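Long-range contacts in putative (Helicobacter pylori J99, PDB 4R7K), which is of unknown function but probably belongs to the SRPBCC superfamily, whose helix-grip fold often encloses a pocket for hydrophobic ligands: residues L64-H69 against D86-K91; V105-E110 against L121-W126; K72-S77 against Q180-G185. One frame throughout, in Å; residues are numbered along the deposited sequence. Where two conformers were deposited one is given.

Interaction 1 of 3, residues L64-H69 against D86-K91; sequences LRDASH and DNTILK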
# COMPACT_ATOMS: atom_id res chain seq x y z
N LEU A 64 9.05 -11.74 19.29
CA LEU A 64 10.02 -11.14 18.38
C LEU A 64 11.31 -11.97 18.40
O LEU A 64 11.84 -12.30 17.35
CB LEU A 64 10.35 -9.70 18.77
CG LEU A 64 11.48 -9.07 17.97
CD1 LEU A 64 11.11 -9.03 16.50
CD2 LEU A 64 11.76 -7.67 18.48
N ARG A 65 11.82 -12.26 19.60
CA ARG A 65 13.04 -13.08 19.73
C ARG A 65 12.90 -14.53 19.26
O ARG A 65 13.86 -15.12 18.76
CB ARG A 65 13.49 -13.17 21.19
CG ARG A 65 14.07 -11.92 21.78
CD ARG A 65 14.60 -12.30 23.17
NE ARG A 65 15.78 -13.17 23.08
CZ ARG A 65 16.36 -13.80 24.11
NH1 ARG A 65 15.84 -13.72 25.34
NH2 ARG A 65 17.45 -14.52 23.90
N ASP A 66 11.76 -15.15 19.51
CA ASP A 66 11.60 -16.54 19.06
C ASP A 66 11.06 -16.51 17.64
O ASP A 66 9.86 -16.42 17.39
CB ASP A 66 10.74 -17.35 20.01
CG ASP A 66 10.63 -18.81 19.59
OD1 ASP A 66 10.95 -19.17 18.44
OD2 ASP A 66 10.18 -19.58 20.40
N ALA A 67 12.00 -16.58 16.71
CA ALA A 67 11.69 -16.48 15.30
C ALA A 67 10.74 -17.54 14.76
O ALA A 67 10.25 -17.39 13.66
CB ALA A 67 12.99 -16.46 14.49
N SER A 68 10.50 -18.61 15.52
CA SER A 68 9.52 -19.62 15.09
C SER A 68 8.10 -19.02 15.01
O SER A 68 7.27 -19.53 14.30
CB SER A 68 9.54 -20.87 15.99
OG SER A 68 9.01 -20.59 17.28
N HIS A 69 7.85 -17.93 15.73
CA HIS A 69 6.52 -17.27 15.69
C HIS A 69 6.29 -16.38 14.48
O HIS A 69 5.14 -16.12 14.12
CB HIS A 69 6.33 -16.42 16.93
CG HIS A 69 6.35 -17.19 18.21
ND1 HIS A 69 5.29 -17.95 18.63
CD2 HIS A 69 7.31 -17.32 19.15
CE1 HIS A 69 5.60 -18.53 19.78
NE2 HIS A 69 6.81 -18.15 20.12
N ASP A 86 20.17 -25.16 18.87
CA ASP A 86 19.16 -26.21 18.88
C ASP A 86 17.79 -25.60 19.15
O ASP A 86 16.84 -26.30 19.46
CB ASP A 86 19.51 -27.28 19.94
CG ASP A 86 19.81 -26.68 21.32
OD1 ASP A 86 19.80 -25.43 21.47
OD2 ASP A 86 20.08 -27.47 22.26
N ASN A 87 17.69 -24.29 18.99
CA ASN A 87 16.44 -23.60 19.25
C ASN A 87 16.32 -22.40 18.32
O ASN A 87 17.26 -22.07 17.60
CB ASN A 87 16.41 -23.17 20.71
CG ASN A 87 17.51 -22.19 21.05
OD1 ASN A 87 17.50 -21.04 20.61
ND2 ASN A 87 18.48 -22.64 21.85
N THR A 88 15.18 -21.73 18.36
CA THR A 88 14.94 -20.60 17.47
C THR A 88 14.90 -19.24 18.20
O THR A 88 14.32 -18.28 17.67
CB THR A 88 13.64 -20.84 16.68
OG1 THR A 88 12.57 -21.07 17.60
CG2 THR A 88 13.80 -22.09 15.79
N ILE A 89 15.57 -19.16 19.35
CA ILE A 89 15.61 -17.95 20.14
C ILE A 89 16.87 -17.13 19.77
O ILE A 89 18.00 -17.55 20.05
CB ILE A 89 15.65 -18.24 21.68
CG1 ILE A 89 14.63 -19.30 22.11
CG2 ILE A 89 15.43 -16.96 22.47
CD1 ILE A 89 13.20 -18.95 21.80
N LEU A 90 16.66 -15.98 19.16
CA LEU A 90 17.76 -15.05 18.83
C LEU A 90 18.44 -14.52 20.09
O LEU A 90 17.76 -14.03 21.01
CB LEU A 90 17.24 -13.85 18.06
CG LEU A 90 16.54 -14.15 16.73
CD1 LEU A 90 15.94 -12.90 16.18
CD2 LEU A 90 17.53 -14.72 15.75
N LYS A 91 19.77 -14.59 20.11
CA LYS A 91 20.58 -14.02 21.19
C LYS A 91 21.80 -13.37 20.51
O LYS A 91 21.95 -13.44 19.28
CB LYS A 91 20.99 -15.09 22.24
CG LYS A 91 21.82 -16.21 21.67
CD LYS A 91 22.26 -17.25 22.70
CE LYS A 91 23.03 -18.36 21.99
NZ LYS A 91 23.77 -19.23 22.92
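An Asx turn at Asp66, just beyond the C-terminal end of helix 57-65, joins that helix to the loop 86-91. Asp66 OD1 takes three hydrogen bonds: from the backbone N of Ser68, which closes the turn, from Ser68 OG, and across the contact from Thr88 OG1 at 2.6 Å. Thr88 OG1 stands above the carboxylate plane, 38° out of it. Three donors on one oxygen limit the rotation of the carboxylate and would be expected to stabilise its charge. The backbones are bridged beside it, Leu90 N to Arg65 O at 3.0 Å and Ala67 N to Thr88 O at 3.0 Å. Arg65 bends at chi3 (69°) and grips Leu90 O side-on with two nitrogens, NE at 3.0 Å and NH2 at 2.9 Å, the oxygen lying in the guanidinium plane. One face of this guanidinium carries Ile89 CG2, 3.5 Å from Arg65 NH2. Through its other branch, Ile89 CD1 packs 3.4 Å from Asp66 CG. On the sheet side Leu90 packs against Val109 of strand 103-114 and Trp123 of strand 118-126, while Leu64 reaches Trp141 and Val143 of strand 136-146, and Arg65 leans on Phe112 and Leu114.

Interaction 2 of 3, residues V105-E110 against L121-W126; sequences VEAEVE and LAWRGW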
# COMPACT_ATOMS: atom_id res chain seq x y z
N VAL A 105 17.28 -14.49 3.17
CA VAL A 105 18.14 -13.52 3.81
C VAL A 105 18.98 -14.25 4.83
O VAL A 105 18.42 -14.97 5.68
CB VAL A 105 17.30 -12.43 4.53
CG1 VAL A 105 18.21 -11.42 5.25
CG2 VAL A 105 16.37 -11.73 3.55
N GLU A 106 20.31 -14.13 4.69
CA GLU A 106 21.26 -14.67 5.64
C GLU A 106 21.41 -13.58 6.69
O GLU A 106 21.36 -12.40 6.36
CB GLU A 106 22.62 -14.94 4.98
CG GLU A 106 22.59 -16.03 3.92
CD GLU A 106 22.33 -17.40 4.52
OE1 GLU A 106 22.66 -17.61 5.70
OE2 GLU A 106 21.79 -18.27 3.81
N ALA A 107 21.56 -13.94 7.97
CA ALA A 107 21.65 -12.90 9.00
C ALA A 107 22.46 -13.31 10.20
O ALA A 107 22.71 -14.48 10.43
CB ALA A 107 20.25 -12.52 9.45
N GLU A 108 22.86 -12.30 10.97
CA GLU A 108 23.61 -12.51 12.19
C GLU A 108 23.27 -11.40 13.19
O GLU A 108 23.33 -10.23 12.88
CB GLU A 108 25.11 -12.54 11.91
CG GLU A 108 25.94 -12.76 13.16
CD GLU A 108 27.39 -13.16 12.88
OE1 GLU A 108 27.62 -14.13 12.14
OE2 GLU A 108 28.31 -12.53 13.45
N VAL A 109 22.85 -11.79 14.39
CA VAL A 109 22.51 -10.83 15.43
C VAL A 109 23.78 -10.11 15.85
O VAL A 109 24.79 -10.75 16.13
CB VAL A 109 21.83 -11.49 16.63
CG1 VAL A 109 21.45 -10.47 17.69
CG2 VAL A 109 20.59 -12.22 16.17
N GLU A 110 23.73 -8.77 15.83
CA GLU A 110 24.86 -7.93 16.20
C GLU A 110 24.61 -7.13 17.50
O GLU A 110 25.53 -6.52 18.05
CB GLU A 110 25.25 -7.00 15.03
CG GLU A 110 25.88 -7.76 13.84
CD GLU A 110 26.69 -6.90 12.90
OE1 GLU A 110 26.56 -5.65 12.90
OE2 GLU A 110 27.50 -7.46 12.14
N LEU A 121 17.53 -5.07 20.03
CA LEU A 121 17.88 -6.24 19.24
C LEU A 121 18.15 -5.80 17.81
O LEU A 121 17.42 -4.99 17.27
CB LEU A 121 16.73 -7.24 19.25
CG LEU A 121 16.82 -8.43 18.27
CD1 LEU A 121 17.89 -9.37 18.75
CD2 LEU A 121 15.48 -9.16 18.25
N ALA A 122 19.25 -6.27 17.23
CA ALA A 122 19.51 -5.94 15.83
C ALA A 122 20.29 -7.04 15.15
O ALA A 122 21.09 -7.74 15.79
CB ALA A 122 20.27 -4.62 15.72
N TRP A 123 20.05 -7.21 13.85
CA TRP A 123 20.81 -8.13 13.03
C TRP A 123 21.24 -7.49 11.72
O TRP A 123 20.55 -6.58 11.16
CB TRP A 123 20.03 -9.39 12.72
CG TRP A 123 18.74 -9.23 11.96
CD1 TRP A 123 18.59 -9.06 10.62
CD2 TRP A 123 17.42 -9.31 12.50
NE1 TRP A 123 17.28 -8.98 10.29
CE2 TRP A 123 16.53 -9.16 11.43
CE3 TRP A 123 16.91 -9.50 13.79
CZ2 TRP A 123 15.14 -9.13 11.60
CZ3 TRP A 123 15.53 -9.49 13.96
CH2 TRP A 123 14.66 -9.33 12.87
N ARG A 124 22.39 -7.96 11.24
CA ARG A 124 22.89 -7.60 9.94
C ARG A 124 22.36 -8.69 9.03
O ARG A 124 22.36 -9.88 9.39
CB ARG A 124 24.41 -7.52 9.92
CG ARG A 124 24.99 -7.03 8.59
CD ARG A 124 26.49 -6.79 8.67
NE ARG A 124 27.19 -7.99 9.12
CZ ARG A 124 27.67 -8.94 8.32
NH1 ARG A 124 28.27 -10.00 8.84
NH2 ARG A 124 27.53 -8.85 7.00
N GLY A 125 21.89 -8.32 7.86
CA GLY A 125 21.35 -9.27 6.90
C GLY A 125 21.97 -9.03 5.55
O GLY A 125 22.39 -7.92 5.26
N TRP A 126 22.04 -10.07 4.73
CA TRP A 126 22.62 -9.98 3.42
C TRP A 126 22.12 -11.11 2.53
O TRP A 126 21.55 -12.11 3.01
CB TRP A 126 24.15 -10.05 3.49
CG TRP A 126 24.73 -11.36 4.08
CD1 TRP A 126 25.16 -12.45 3.40
CD2 TRP A 126 24.93 -11.65 5.47
NE1 TRP A 126 25.61 -13.42 4.27
CE2 TRP A 126 25.48 -12.94 5.55
CE3 TRP A 126 24.68 -10.95 6.65
CZ2 TRP A 126 25.77 -13.54 6.77
CZ3 TRP A 126 24.98 -11.54 7.86
CH2 TRP A 126 25.52 -12.83 7.91
O HOH W 1 27.84 -10.23 11.61
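Strands 106-110 and 121-126 run antiparallel, 147° between their directions, with Glu106-Trp126 and Glu108-Arg124 as hydrogen-bonded pairs and Ala107-Gly125 and Val109-Trp123 as non-hydrogen-bonded ones. Glu106, Glu108, Arg124 and Trp126 share one face of this hairpin. Trp126, with chi1 at 61°, swings its indole across to the partner strand, and Glu106 CB sits over its five-membered ring in a CH-pi contact, 3.7 Å from the centroid. The glutamate then bends away, and its OE1 forms a salt bridge with Arg95. The indole also meets Arg124, whose guanidinium face has Trp126 CZ3 over its rim. Arg124 NE bonds Glu110 OE2 at 3.1 Å in a salt bridge that lies in the guanidinium plane but comes from above the carboxylate. A water joins the same two groups, 2.8 Å from both Glu110 OE2 and Arg124 NH1, while Arg124 NH2 pairs with Glu136. On the opposite face Trp123 CD1 approaches Ala107 CB at 4.0 Å, and Val109 CG1 also touches Leu121 CD1 at 3.9 Å. The hairpin lies between strand 136-146 and the segment carrying Thr94, Phe96 and Phe98, whose backbones bond to Val109, Ala107 and Val105; Trp123 packs among Trp70, Phe96, His139 and Trp141.

Interaction 3 of 3, residues K72-S77 against Q180-G185; sequences KYYKNS and QAWLDG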
# COMPACT_ATOMS: atom_id res chain seq x y z
N LYS A 72 3.91 -17.23 11.75
CA LYS A 72 2.55 -17.35 12.21
C LYS A 72 1.82 -16.02 12.26
O LYS A 72 0.61 -15.99 12.17
CB LYS A 72 2.55 -18.05 13.56
CG LYS A 72 3.27 -19.40 13.47
CD LYS A 72 3.39 -20.09 14.81
CE LYS A 72 3.68 -21.56 14.59
NZ LYS A 72 3.92 -22.24 15.88
N TYR A 73 2.55 -14.90 12.35
CA TYR A 73 1.89 -13.62 12.44
C TYR A 73 2.31 -12.58 11.42
O TYR A 73 1.65 -11.56 11.29
CB TYR A 73 2.07 -13.03 13.85
CG TYR A 73 3.48 -12.65 14.26
CD1 TYR A 73 4.07 -11.46 13.78
CD2 TYR A 73 4.18 -13.39 15.19
CE1 TYR A 73 5.34 -11.09 14.20
CE2 TYR A 73 5.44 -13.03 15.61
CZ TYR A 73 6.02 -11.87 15.12
OH TYR A 73 7.25 -11.48 15.50
N TYR A 74 3.40 -12.83 10.70
CA TYR A 74 3.90 -11.89 9.71
C TYR A 74 3.95 -12.64 8.39
O TYR A 74 4.88 -13.41 8.12
CB TYR A 74 5.25 -11.33 10.14
CG TYR A 74 5.90 -10.45 9.12
CD1 TYR A 74 5.17 -9.45 8.46
CD2 TYR A 74 7.26 -10.53 8.84
CE1 TYR A 74 5.77 -8.62 7.52
CE2 TYR A 74 7.87 -9.70 7.89
CZ TYR A 74 7.13 -8.75 7.25
OH TYR A 74 7.71 -7.91 6.31
N LYS A 75 2.93 -12.39 7.57
CA LYS A 75 2.73 -13.19 6.37
C LYS A 75 3.71 -12.98 5.24
O LYS A 75 3.66 -13.71 4.27
CB LYS A 75 1.28 -13.10 5.90
CG LYS A 75 0.30 -13.62 6.95
CD LYS A 75 0.61 -15.06 7.31
CE LYS A 75 -0.28 -15.60 8.42
NZ LYS A 75 0.13 -16.99 8.76
N ASN A 76 4.58 -11.98 5.35
CA ASN A 76 5.67 -11.78 4.36
C ASN A 76 6.89 -12.63 4.66
O ASN A 76 7.86 -12.60 3.90
CB ASN A 76 6.17 -10.34 4.35
CG ASN A 76 5.17 -9.40 3.78
OD1 ASN A 76 4.30 -9.79 3.01
ND2 ASN A 76 5.27 -8.14 4.15
N SER A 77 6.86 -13.35 5.76
CA SER A 77 8.02 -14.17 6.15
C SER A 77 7.64 -15.64 6.00
O SER A 77 6.46 -16.02 6.14
CB SER A 77 8.49 -13.86 7.57
OG SER A 77 7.52 -14.22 8.53
N GLN A 180 5.49 -2.36 8.54
CA GLN A 180 4.29 -2.02 9.29
C GLN A 180 3.50 -3.29 9.54
O GLN A 180 2.88 -3.46 10.61
CB GLN A 180 3.42 -1.04 8.54
CG GLN A 180 2.36 -0.42 9.41
CD GLN A 180 2.92 0.47 10.51
OE1 GLN A 180 4.00 1.09 10.38
NE2 GLN A 180 2.17 0.60 11.59
N ALA A 181 3.45 -4.16 8.53
CA ALA A 181 2.73 -5.43 8.67
C ALA A 181 3.38 -6.32 9.73
O ALA A 181 2.68 -7.06 10.43
CB ALA A 181 2.65 -6.17 7.33
N TRP A 182 4.71 -6.25 9.85
CA TRP A 182 5.44 -7.02 10.85
C TRP A 182 4.99 -6.53 12.22
O TRP A 182 4.60 -7.34 13.07
CB TRP A 182 6.96 -6.83 10.75
CG TRP A 182 7.77 -7.92 11.44
CD1 TRP A 182 7.44 -8.59 12.59
CD2 TRP A 182 9.09 -8.38 11.08
NE1 TRP A 182 8.42 -9.50 12.90
CE2 TRP A 182 9.45 -9.39 12.00
CE3 TRP A 182 9.98 -8.08 10.02
CZ2 TRP A 182 10.66 -10.08 11.92
CZ3 TRP A 182 11.19 -8.78 9.94
CH2 TRP A 182 11.51 -9.76 10.88
N LEU A 183 5.00 -5.21 12.42
CA LEU A 183 4.58 -4.64 13.71
C LEU A 183 3.12 -4.92 14.02
O LEU A 183 2.80 -5.30 15.15
CB LEU A 183 4.81 -3.12 13.78
CG LEU A 183 6.23 -2.59 13.64
CD1 LEU A 183 6.21 -1.12 13.82
CD2 LEU A 183 7.15 -3.18 14.70
N ASP A 184 2.23 -4.77 13.03
CA ASP A 184 0.81 -4.98 13.30
C ASP A 184 0.57 -6.44 13.65
O ASP A 184 -0.25 -6.75 14.52
CB ASP A 184 -0.04 -4.55 12.12
CG ASP A 184 -0.03 -3.02 11.89
OD1 ASP A 184 0.35 -2.24 12.79
OD2 ASP A 184 -0.43 -2.62 10.79
N GLY A 185 1.30 -7.35 13.00
CA GLY A 185 1.17 -8.75 13.27
C GLY A 185 1.67 -9.11 14.65
O GLY A 185 1.03 -9.86 15.39
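Trp182 of the long C-terminal helix 174-190 meets two consecutive tyrosines in different ways, stacking on Tyr74 and touching Tyr73 at its edge. This aromatic cluster joins the helix to the end of helix 70-73 in what is probably the helix-grip fold of the SRPBCC superfamily. The Tyr74 ring and the five-membered ring of Trp182 form an offset stack, centroids 4.4 Å apart and planes 16° from parallel. Trp182 CB completes the overlap as a CH-pi donor above the middle of the Tyr74 ring, 3.8 Å from its centroid. Tyr74 has its CG anti to the backbone N (chi1 175°), which lays the ring across the helix surface, where CE1 also reaches Ala181 CB at 4.0 Å. The opposite face of Tyr74 is lined by the backbone N atoms of Asn76 and Ser77 in the type I turn 74-77. That turn is held by Ser77 N and Ser77 OG, both hydrogen-bonded to Tyr74 O. Tyr73 meets the indole rim to rim, planes at 52°, with Trp182 NE1 giving its OH a weak bond; the stronger partner of this hydroxyl is His63 O. Val171 of a second subunit packs on Ala181. Gly185 lets the backbones close in, its CA lying 3.5 Å from Tyr73 O in a CA-H...O contact, while Tyr73 CD1 rests 3.5 Å from Gly185 C.

How the interactions relate
Interaction 2 lies within the antiparallel sheet, and interactions 1 and 3 join the helices and the loop 86-91 that pack against it. Interactions 1 and 2 have centres about 13 Å apart and meet where Leu90 CD2 packs 4.0 Å from Val109 CG2 and Leu64 CD2 lies 4.0 Å from Leu121 CD2. Interaction 3 is about 15 Å from interaction 1, centre to centre, and borders it where Tyr73 OH is 4.0 Å from Leu64 CA. Interactions 2 and 3, about 18 Å apart by centres, still touch through their indoles, Trp123 CZ2 to Trp182 CH2 at 3.8 Å. These tryptophans share Trp70, His139 and Trp141 as neighbours, forming an aromatic core between sheet and C-terminal helix, the region where relatives often bind ligands.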